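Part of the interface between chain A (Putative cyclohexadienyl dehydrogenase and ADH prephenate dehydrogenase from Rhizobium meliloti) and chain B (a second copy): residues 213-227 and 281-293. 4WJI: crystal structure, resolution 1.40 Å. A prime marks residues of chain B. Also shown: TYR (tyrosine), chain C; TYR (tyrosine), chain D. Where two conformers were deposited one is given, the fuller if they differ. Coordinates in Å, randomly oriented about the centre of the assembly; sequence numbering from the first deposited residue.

Chain A (213-227) VIKYSASGFRDFTRL
Chain B 281-293: AIRRSIVQAGQDT

Chain A enters as the last turn of a helix (213-215), leaves helical geometry at Tyr216 (phi/psi -104/17), makes a 3-10 turn at 217-219 and, after Gly220 (143/-30), starts a second helix at about Phe221. A side chain at Gly220 would jam against the preceding carbonyl. Chain B contributes helix 281-289, closed by Gly290′ (76/22) in a Schellman motif, with Gln291′ N bonded to Ile286′ O and Gly290′ N to Val287′ O (both 3.0 Å), then an extended Asp292′ (-73/156). Helices 221-227 and 281-289 run at 122°, their axes 8.8 Å apart at closest; CA atoms pair Ile214 with Ile286′ (5.4 Å), Ala218 with Gln291′ (6.5 Å), Arg222 with Asp292′ (6.5 Å) and Thr225 with Arg283′ (5.3 Å). The stretches bury 704 Å² together.

The apolar centre is built on Ile286′ (m, t), whose CB points sideways but whose end comes nearer: CD1 lies 3.7 Å from Thr225 CG2, and CG1 4.0 Å from Ile214 CG2. Ile214 (m, t) spans one turn of helix 281-289, CG2 lying 4.0 Å from Ala289′ CB and CD1 3.5 Å from Ser285′ CB. Ile282′ (m, p) sets CG2 3.9 Å from Thr225 CG2 and 3.9 Å from Phe221 CE2, at the ring edge; Phe221 CB points sideways, and with chi1 t its ring end comes nearer to chain B.

Thr225 is p, which returns OG1 to its own helix as a donor to Arg222 O (2.7 Å) and leaves CG2 for the isoleucines. Arg283′ (t, p, t; chi4 -174°) brings NH1 to 3.1 Å from Thr225 OG1, which lies at the guanidinium edge, while Arg226 CB covers one face, 3.8 Å from Arg283′ CZ. Arg226 (t, t, p; chi4 78°) sets CB sideways and its end leads away from chain B, NH1 donating to O and NH2 to OXT of the chain C tyrosine, 2.9 Å each, a paired grip on the carboxylate.

Arg222 (p, t, t; chi4 170°) extends along the chain B turn, and NH1 donates to Gln291′ O (3.0 Å, 158°), the one direct hydrogen bond assigned between the stretches. Thr293′ OG1 sits over a face of this guanidinium, 3.2 Å from Arg222 CZ; water 2 joins that OG1 (2.7 Å) to Asp223 OD2 (2.9 Å).

Gln291′ (m, m; chi3 -45°) folds against the 3-10 turn, CB 3.7 Å from Ser217 OG. Ser217 is p, so OG donates to Ile214 O (2.8 Å). Water 1 donates to Gln291′ OE1 and Lys215 O (2.7 Å each) and accepts from Ala218 N (2.9 Å), tying the amide to the helix end.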

ATOM      1  N   VAL A 213      13.703  -3.301  -9.905  1.00 14.80           N
ATOM      2  CA  VAL A 213      12.384  -3.075  -9.330  1.00 14.42           C
ATOM      3  C   VAL A 213      12.255  -3.769  -7.953  1.00 15.15           C
ATOM      4  O   VAL A 213      11.753  -3.209  -6.961  1.00 16.62           O
ATOM      5  CB  VAL A 213      11.288  -3.517 -10.307  1.00 17.52           C
ATOM      6  CG1 VAL A 213       9.934  -3.424  -9.641  1.00 19.36           C
ATOM      7  CG2 VAL A 213      11.292  -2.647 -11.549  1.00 20.06           C
ATOM      8  N   ILE A 214      12.756  -4.987  -7.867  1.00 13.84           N
ATOM      9  CA  ILE A 214      12.670  -5.759  -6.654  1.00 14.66           C
ATOM     10  C   ILE A 214      13.554  -5.150  -5.579  1.00 14.59           C
ATOM     11  O   ILE A 214      13.110  -4.940  -4.449  1.00 14.90           O
ATOM     12  CB  ILE A 214      13.106  -7.246  -6.911  1.00 19.12           C
ATOM     13  CG1 ILE A 214      12.157  -7.923  -7.901  1.00 24.16           C
ATOM     14  CG2 ILE A 214      13.203  -8.015  -5.620  1.00 21.66           C
ATOM     15  CD1 ILE A 214      12.796  -9.098  -8.592  1.00 31.40           C
ATOM     16  N   LYS A 215      14.836  -4.908  -5.917  1.00 14.90           N
ATOM     17  CA  LYS A 215      15.781  -4.375  -4.966  1.00 15.60           C
ATOM     18  C   LYS A 215      15.323  -3.048  -4.327  1.00 11.85           C
ATOM     19  O   LYS A 215      15.536  -2.846  -3.138  1.00 14.72           O
ATOM     20  CB  LYS A 215      17.160  -4.140  -5.610  1.00 17.56           C
ATOM     21  CG  LYS A 215      17.874  -5.436  -5.929  1.00 23.34           C
ATOM     22  CD  LYS A 215      19.039  -5.266  -6.880  1.00 32.27           C
ATOM     23  CE  LYS A 215      20.028  -4.261  -6.387  1.00 26.83           C
ATOM     24  NZ  LYS A 215      21.341  -4.475  -7.129  1.00 28.16           N
ATOM     25  N   TYR A 216      14.747  -2.133  -5.122  1.00  9.82           N
ATOM     26  CA  TYR A 216      14.468  -0.786  -4.668  1.00 10.70           C
ATOM     27  C   TYR A 216      13.001  -0.570  -4.355  1.00 10.21           C
ATOM     28  O   TYR A 216      12.533   0.588  -4.184  1.00 11.20           O
ATOM     29  CB  TYR A 216      14.970   0.228  -5.699  1.00 10.15           C
ATOM     30  CG  TYR A 216      16.453   0.029  -6.101  1.00 10.21           C
ATOM     31  CD1 TYR A 216      17.460  -0.208  -5.171  1.00 12.26           C
ATOM     32  CD2 TYR A 216      16.813   0.026  -7.444  1.00 12.36           C
ATOM     33  CE1 TYR A 216      18.775  -0.403  -5.580  1.00 14.81           C
ATOM     34  CE2 TYR A 216      18.115  -0.155  -7.836  1.00 14.76           C
ATOM     35  CZ  TYR A 216      19.074  -0.399  -6.914  1.00 15.17           C
ATOM     36  OH  TYR A 216      20.377  -0.580  -7.350  1.00 17.76           O
ATOM     37  N   SER A 217      12.272  -1.682  -4.204  1.00 10.14           N
ATOM     38  CA  SER A 217      10.827  -1.611  -3.978  1.00  9.35           C
ATOM     39  C   SER A 217      10.376  -0.937  -2.684  1.00  9.29           C
ATOM     40  O   SER A 217       9.202  -0.509  -2.605  1.00  9.70           O
ATOM     41  CB  SER A 217      10.216  -3.019  -4.095  1.00 11.42           C
ATOM     42  OG  SER A 217      10.802  -3.904  -3.146  1.00 13.11           O
ATOM     43  N   ALA A 218      11.267  -0.808  -1.696  1.00  8.81           N
ATOM     44  CA  ALA A 218      10.908  -0.139  -0.426  1.00  8.25           C
ATOM     45  C   ALA A 218      10.764   1.367  -0.528  1.00  8.52           C
ATOM     46  O   ALA A 218      10.480   2.016   0.475  1.00 13.28           O
ATOM     47  CB  ALA A 218      11.872  -0.519   0.704  1.00  9.28           C
ATOM     48  N   SER A 219      10.896   1.921  -1.743  1.00  8.53           N
ATOM     49  CA  SER A 219      10.658   3.345  -1.988  1.00  9.36           C
ATOM     50  C   SER A 219       9.223   3.630  -2.419  1.00  9.85           C
ATOM     51  O   SER A 219       8.884   4.746  -2.791  1.00  9.46           O
ATOM     52  CB  SER A 219      11.667   3.980  -2.962  1.00 11.23           C
ATOM     53  OG  SER A 219      11.715   3.281  -4.197  1.00 11.03           O
ATOM     54  N   GLY A 220       8.353   2.606  -2.366  1.00  9.71           N
ATOM     55  CA  GLY A 220       6.905   2.814  -2.560  1.00 11.03           C
ATOM     56  C   GLY A 220       6.187   1.710  -3.313  1.00 10.77           C
ATOM     57  O   GLY A 220       5.011   1.455  -3.108  1.00 13.74           O
ATOM     58  N   PHE A 221       6.906   1.053  -4.218  1.00  9.90           N
ATOM     59  CA  PHE A 221       6.319   0.081  -5.101  1.00  9.93           C
ATOM     60  C   PHE A 221       5.826  -1.130  -4.330  1.00  9.09           C
ATOM     61  O   PHE A 221       4.771  -1.687  -4.682  1.00 10.96           O
ATOM     62  CB  PHE A 221       7.384  -0.360  -6.094  1.00 11.84           C
ATOM     63  CG  PHE A 221       6.902  -1.191  -7.232  1.00 11.96           C
ATOM     64  CD1 PHE A 221       6.231  -0.639  -8.295  1.00 16.53           C
ATOM     65  CD2 PHE A 221       7.257  -2.533  -7.289  1.00 14.26           C
ATOM     66  CE1 PHE A 221       5.812  -1.445  -9.358  1.00 16.45           C
ATOM     67  CE2 PHE A 221       6.876  -3.320  -8.345  1.00 13.70           C
ATOM     68  CZ  PHE A 221       6.159  -2.779  -9.366  1.00 12.58           C
ATOM     69  N   ARG A 222       6.546  -1.544  -3.300  1.00  8.59           N
ATOM     70  CA  ARG A 222       6.180  -2.739  -2.574  1.00 10.69           C
ATOM     71  C   ARG A 222       4.717  -2.730  -2.057  1.00  9.48           C
ATOM     72  O   ARG A 222       4.058  -3.800  -2.064  1.00 11.53           O
ATOM     73  CB  ARG A 222       7.175  -3.094  -1.473  1.00 11.61           C
ATOM     74  CG  ARG A 222       7.180  -2.067  -0.376  1.00 11.10           C
ATOM     75  CD  ARG A 222       8.205  -2.443   0.706  1.00 10.34           C
ATOM     76  NE  ARG A 222       8.301  -1.412   1.735  1.00 12.12           N
ATOM     77  CZ  ARG A 222       8.956  -1.569   2.880  1.00 11.92           C
ATOM     78  NH1 ARG A 222       9.605  -2.694   3.118  1.00 14.05           N
ATOM     79  NH2 ARG A 222       8.936  -0.596   3.780  1.00 14.25           N
ATOM     80  N   ASP A 223       4.215  -1.566  -1.608  1.00 12.09           N
ATOM     81  CA  ASP A 223       2.855  -1.484  -1.117  1.00 13.33           C
ATOM     82  C   ASP A 223       1.812  -1.973  -2.165  1.00 13.48           C
ATOM     83  O   ASP A 223       0.825  -2.682  -1.844  1.00 16.14           O
ATOM     84  CB  ASP A 223       2.590  -0.028  -0.721  1.00 15.44           C
ATOM     85  CG  ASP A 223       3.592   0.513   0.346  1.00 21.70           C
ATOM     86  OD1 ASP A 223       4.803   0.763   0.035  1.00 23.47           O
ATOM     87  OD2 ASP A 223       3.164   0.734   1.499  1.00 28.30           O
ATOM     88  N   PHE A 224       2.037  -1.608  -3.420  1.00 11.51           N
ATOM     89  CA  PHE A 224       1.134  -1.969  -4.502  1.00 10.90           C
ATOM     90  C   PHE A 224       1.284  -3.461  -4.869  1.00  9.23           C
ATOM     91  O   PHE A 224       0.306  -4.152  -5.265  1.00  9.79           O
ATOM     92  CB  PHE A 224       1.449  -1.151  -5.752  1.00 13.03           C
ATOM     93  CG  PHE A 224       1.067   0.291  -5.664  1.00 16.74           C
ATOM     94  CD1 PHE A 224       1.877   1.199  -4.997  1.00 17.81           C
ATOM     95  CD2 PHE A 224      -0.060   0.747  -6.313  1.00 18.32           C
ATOM     96  CE1 PHE A 224       1.512   2.536  -4.911  1.00 20.69           C
ATOM     97  CE2 PHE A 224      -0.413   2.099  -6.275  1.00 21.46           C
ATOM     98  CZ  PHE A 224       0.376   2.999  -5.577  1.00 22.31           C
ATOM     99  N   THR A 225       2.494  -3.984  -4.786  1.00  9.67           N
ATOM    100  CA  THR A 225       2.732  -5.407  -5.095  1.00  9.48           C
ATOM    101  C   THR A 225       1.943  -6.338  -4.160  1.00 10.06           C
ATOM    102  O   THR A 225       1.600  -7.444  -4.572  1.00 10.69           O
ATOM    103  CB  THR A 225       4.232  -5.826  -5.085  1.00 10.51           C
ATOM    104  OG1 THR A 225       4.766  -5.763  -3.741  1.00 11.50           O
ATOM    105  CG2 THR A 225       5.036  -4.977  -6.066  1.00 11.68           C
ATOM    106  N   ARG A 226       1.720  -5.936  -2.907  1.00  9.35           N
ATOM    107  CA  ARG A 226       0.967  -6.775  -1.969  1.00  9.74           C
ATOM    108  C   ARG A 226      -0.463  -6.992  -2.533  1.00 11.13           C
ATOM    109  O   ARG A 226      -0.948  -8.126  -2.603  1.00 11.71           O
ATOM    110  CB  ARG A 226       0.916  -6.184  -0.565  1.00 10.92           C
ATOM    111  CG  ARG A 226       0.362  -7.208   0.443  1.00 10.95           C
ATOM    112  CD  ARG A 226       0.145  -6.567   1.804  1.00 12.23           C
ATOM    113  NE  ARG A 226      -0.949  -5.599   1.797  1.00 11.34           N
ATOM    114  CZ  ARG A 226      -2.245  -5.905   1.826  1.00 10.49           C
ATOM    115  NH1 ARG A 226      -2.629  -7.176   1.918  1.00 13.01           N
ATOM    116  NH2 ARG A 226      -3.145  -4.929   1.720  1.00 14.53           N
ATOM    117  N   LEU A 227      -1.128  -5.922  -2.914  1.00  9.13           N
ATOM    118  CA  LEU A 227      -2.490  -6.063  -3.442  0.50 10.41           C
ATOM    119  C   LEU A 227      -2.479  -6.875  -4.729  1.00 11.29           C
ATOM    120  O   LEU A 227      -3.372  -7.706  -4.968  1.00 11.84           O
ATOM    121  CB  LEU A 227      -3.129  -4.695  -3.635  0.50 11.56           C
ATOM    122  CG  LEU A 227      -3.315  -3.935  -2.325  0.50 13.57           C
ATOM    123  CD1 LEU A 227      -3.810  -2.535  -2.609  0.50 18.87           C
ATOM    124  CD2 LEU A 227      -4.266  -4.692  -1.401  0.50 15.39           C
TER
ATOM    125  N   ALA B 281       4.196 -12.725  -9.567  1.00 15.01           N
ATOM    126  CA  ALA B 281       5.582 -13.110  -9.559  1.00 16.48           C
ATOM    127  C   ALA B 281       6.479 -12.060  -8.913  1.00 14.40           C
ATOM    128  O   ALA B 281       7.355 -12.395  -8.172  1.00 14.68           O
ATOM    129  CB  ALA B 281       6.031 -13.356 -10.976  1.00 18.72           C
ATOM    130  N   ILE B 282       6.201 -10.796  -9.194  1.00 14.88           N
ATOM    131  CA  ILE B 282       6.986  -9.706  -8.667  1.00 15.62           C
ATOM    132  C   ILE B 282       6.908  -9.723  -7.138  1.00 12.30           C
ATOM    133  O   ILE B 282       7.905  -9.543  -6.440  1.00 12.96           O
ATOM    134  CB  ILE B 282       6.473  -8.339  -9.265  1.00 20.99           C
ATOM    135  CG1 ILE B 282       6.633  -8.349 -10.806  1.00 30.35           C
ATOM    136  CG2 ILE B 282       7.132  -7.169  -8.567  1.00 29.87           C
ATOM    137  CD1 ILE B 282       5.624  -9.225 -11.603  1.00 30.29           C
ATOM    138  N   ARG B 283       5.706  -9.925  -6.597  1.00 13.80           N
ATOM    139  CA  ARG B 283       5.556  -9.924  -5.144  1.00 12.58           C
ATOM    140  C   ARG B 283       6.362 -11.055  -4.528  1.00 10.76           C
ATOM    141  O   ARG B 283       7.027 -10.921  -3.493  1.00 12.04           O
ATOM    142  CB  ARG B 283       4.086 -10.111  -4.736  1.00 14.19           C
ATOM    143  CG  ARG B 283       3.927 -10.172  -3.220  1.00 12.80           C
ATOM    144  CD  ARG B 283       4.345  -8.900  -2.543  1.00 12.04           C
ATOM    145  NE  ARG B 283       4.089  -8.931  -1.115  1.00 12.23           N
ATOM    146  CZ  ARG B 283       4.268  -7.874  -0.317  1.00 12.26           C
ATOM    147  NH1 ARG B 283       4.704  -6.712  -0.835  1.00 13.29           N
ATOM    148  NH2 ARG B 283       4.020  -7.964   0.976  1.00 14.39           N
ATOM    149  N   ARG B 284       6.282 -12.223  -5.143  1.00 12.56           N
ATOM    150  CA  ARG B 284       7.000 -13.349  -4.616  1.00 12.64           C
ATOM    151  C   ARG B 284       8.526 -13.104  -4.592  1.00 11.81           C
ATOM    152  O   ARG B 284       9.194 -13.482  -3.638  1.00 13.49           O
ATOM    153  CB  ARG B 284       6.618 -14.578  -5.433  1.00 14.81           C
ATOM    154  CG  ARG B 284       5.161 -14.977  -5.179  1.00 19.22           C
ATOM    155  CD  ARG B 284       4.585 -15.703  -6.375  1.00 26.91           C
ATOM    156  NE  ARG B 284       3.246 -16.209  -6.057  1.00 24.30           N
ATOM    157  CZ  ARG B 284       2.415 -16.715  -6.948  1.00 24.07           C
ATOM    158  NH1 ARG B 284       2.787 -16.781  -8.220  1.00 31.91           N
ATOM    159  NH2 ARG B 284       1.236 -17.168  -6.547  1.00 28.80           N
ATOM    160  N   SER B 285       9.052 -12.386  -5.591  1.00 12.00           N
ATOM    161  CA  SER B 285      10.471 -12.042  -5.609  1.00 12.72           C
ATOM    162  C   SER B 285      10.844 -11.055  -4.503  1.00 12.53           C
ATOM    163  O   SER B 285      11.908 -11.163  -3.887  1.00 13.72           O
ATOM    164  CB  SER B 285      10.850 -11.447  -6.940  1.00 16.37           C
ATOM    165  OG  SER B 285      10.694 -12.353  -7.993  1.00 17.89           O
ATOM    166  N   ILE B 286       9.962 -10.086  -4.257  1.00 12.11           N
ATOM    167  CA  ILE B 286      10.171  -9.135  -3.185  1.00 11.86           C
ATOM    168  C   ILE B 286      10.192  -9.806  -1.833  1.00 10.26           C
ATOM    169  O   ILE B 286      11.011  -9.484  -0.960  1.00 12.73           O
ATOM    170  CB  ILE B 286       9.117  -8.009  -3.291  1.00 10.27           C
ATOM    171  CG1 ILE B 286       9.446  -7.122  -4.513  1.00 11.22           C
ATOM    172  CG2 ILE B 286       8.997  -7.146  -1.993  1.00 12.84           C
ATOM    173  CD1 ILE B 286       8.298  -6.210  -4.906  1.00 12.56           C
ATOM    174  N   VAL B 287       9.259 -10.726  -1.632  1.00 12.07           N
ATOM    175  CA  VAL B 287       9.183 -11.499  -0.388  1.00 13.91           C
ATOM    176  C   VAL B 287      10.437 -12.348  -0.220  1.00 13.23           C
ATOM    177  O   VAL B 287      11.050 -12.356   0.837  1.00 14.93           O
ATOM    178  CB  VAL B 287       7.843 -12.336  -0.311  1.00 15.02           C
ATOM    179  CG1 VAL B 287       7.909 -13.421   0.751  1.00 17.17           C
ATOM    180  CG2 VAL B 287       6.644 -11.402  -0.114  1.00 14.47           C
ATOM    181  N   GLN B 288      10.856 -13.016  -1.281  1.00 12.59           N
ATOM    182  CA  GLN B 288      12.013 -13.901  -1.142  1.00 13.76           C
ATOM    183  C   GLN B 288      13.274 -13.073  -0.818  1.00 15.08           C
ATOM    184  O   GLN B 288      14.154 -13.535  -0.094  1.00 19.13           O
ATOM    185  CB  GLN B 288      12.241 -14.701  -2.413  1.00 15.95           C
ATOM    186  CG  GLN B 288      13.282 -15.838  -2.268  1.00 16.26           C
ATOM    187  CD  GLN B 288      12.904 -16.855  -1.198  1.00 16.84           C
ATOM    188  OE1 GLN B 288      11.762 -17.341  -1.137  1.00 18.23           O
ATOM    189  NE2 GLN B 288      13.835 -17.102  -0.297  1.00 21.51           N
ATOM    190  N   ALA B 289      13.348 -11.856  -1.387  1.00 12.54           N
ATOM    191  CA  ALA B 289      14.453 -10.900  -1.156  1.00 17.10           C
ATOM    192  C   ALA B 289      14.412 -10.260   0.220  1.00 18.32           C
ATOM    193  O   ALA B 289      15.389  -9.677   0.672  1.00 22.73           O
ATOM    194  CB  ALA B 289      14.475  -9.810  -2.230  1.00 17.34           C
ATOM    195  N   GLY B 290      13.303 -10.402   0.918  1.00 15.73           N
ATOM    196  CA  GLY B 290      13.178  -9.763   2.228  1.00 15.84           C
ATOM    197  C   GLY B 290      12.939  -8.276   2.161  1.00 16.31           C
ATOM    198  O   GLY B 290      13.193  -7.585   3.125  1.00 18.83           O
ATOM    199  N   GLN B 291      12.430  -7.786   1.043  1.00 14.20           N
ATOM    200  CA  GLN B 291      12.127  -6.357   0.916  1.00 13.03           C
ATOM    201  C   GLN B 291      10.701  -6.005   1.244  1.00 14.14           C
ATOM    202  O   GLN B 291      10.363  -4.843   1.193  1.00 14.80           O
ATOM    203  CB  GLN B 291      12.533  -5.806  -0.440  1.00 14.23           C
ATOM    204  CG  GLN B 291      14.049  -5.713  -0.692  1.00 13.59           C
ATOM    205  CD  GLN B 291      14.750  -4.839   0.317  1.00 11.73           C
ATOM    206  OE1 GLN B 291      14.286  -3.764   0.622  1.00 13.76           O
ATOM    207  NE2 GLN B 291      15.827  -5.332   0.893  1.00 16.53           N
ATOM    208  N   ASP B 292       9.870  -6.985   1.575  1.00 14.89           N
ATOM    209  CA  ASP B 292       8.488  -6.713   1.962  1.00 16.15           C
ATOM    210  C   ASP B 292       8.421  -6.106   3.336  1.00 19.97           C
ATOM    211  O   ASP B 292       9.312  -6.263   4.136  1.00 22.78           O
ATOM    212  CB  ASP B 292       7.606  -7.953   1.889  1.00 16.60           C
ATOM    213  CG  ASP B 292       8.123  -9.123   2.706  1.00 20.49           C
ATOM    214  OD1 ASP B 292       9.332  -9.332   2.796  1.00 22.17           O
ATOM    215  OD2 ASP B 292       7.274  -9.874   3.225  1.00 25.15           O
ATOM    216  N   THR B 293       7.342  -5.389   3.593  1.00 21.88           N
ATOM    217  CA  THR B 293       7.236  -4.647   4.828  1.00 23.41           C
ATOM    218  C   THR B 293       7.187  -5.601   6.021  1.00 31.39           C
ATOM    219  O   THR B 293       6.385  -6.530   6.035  1.00 42.65           O
ATOM    220  CB  THR B 293       6.012  -3.682   4.849  1.00 25.84           C
ATOM    221  OG1 THR B 293       6.064  -2.758   3.750  1.00 23.85           O
ATOM    222  CG2 THR B 293       6.049  -2.881   6.109  1.00 28.84           C
TER
HETATM  223  N   TYR C 302      -7.613  -8.543   0.583  1.00 11.03           N
HETATM  224  CA  TYR C 302      -7.532  -7.090   0.887  1.00 11.53           C
HETATM  225  C   TYR C 302      -6.226  -6.788   1.569  1.00 14.17           C
HETATM  226  O   TYR C 302      -5.438  -7.717   1.730  1.00 11.92           O
HETATM  227  CB  TYR C 302      -8.712  -6.639   1.757  1.00 11.40           C
HETATM  228  CG  TYR C 302     -10.090  -6.884   1.154  1.00  9.46           C
HETATM  229  CD1 TYR C 302     -10.281  -7.139  -0.204  1.00  9.65           C
HETATM  230  CD2 TYR C 302     -11.196  -6.868   1.962  1.00  8.60           C
HETATM  231  CE1 TYR C 302     -11.544  -7.365  -0.725  1.00  9.64           C
HETATM  232  CE2 TYR C 302     -12.465  -7.054   1.471  1.00  8.68           C
HETATM  233  CZ  TYR C 302     -12.654  -7.325   0.142  1.00  9.72           C
HETATM  234  OH  TYR C 302     -13.904  -7.581  -0.358  1.00 10.07           O
HETATM  235  OXT TYR C 302      -6.005  -5.613   1.944  1.00 14.63           O
HETATM  236  N   TYR D 302       8.520   7.290   2.354  1.00 11.03           N
HETATM  237  CA  TYR D 302       8.299   6.031   1.594  1.00 11.53           C
HETATM  238  C   TYR D 302       7.455   5.091   2.411  1.00 14.17           C
HETATM  239  O   TYR D 302       7.054   5.485   3.503  1.00 11.92           O
HETATM  240  CB  TYR D 302       9.630   5.371   1.216  1.00 11.40           C
HETATM  241  CG  TYR D 302      10.561   6.233   0.371  1.00  9.46           C
HETATM  242  CD1 TYR D 302      10.119   7.362  -0.319  1.00  9.65           C
HETATM  243  CD2 TYR D 302      11.890   5.910   0.283  1.00  8.60           C
HETATM  244  CE1 TYR D 302      10.989   8.132  -1.073  1.00  9.64           C
HETATM  245  CE2 TYR D 302      12.770   6.633  -0.484  1.00  8.68           C
HETATM  246  CZ  TYR D 302      12.343   7.753  -1.147  1.00  9.72           C
HETATM  247  OH  TYR D 302      13.218   8.528  -1.863  1.00 10.07           O
HETATM  248  OXT TYR D 302       7.206   3.954   1.944  1.00 14.63           O
HETATM  249  O   HOH W   1      13.892  -1.874  -1.261  1.00 12.64           O
HETATM  250  O   HOH W   2       5.134  -0.310   3.341  1.00 26.36           O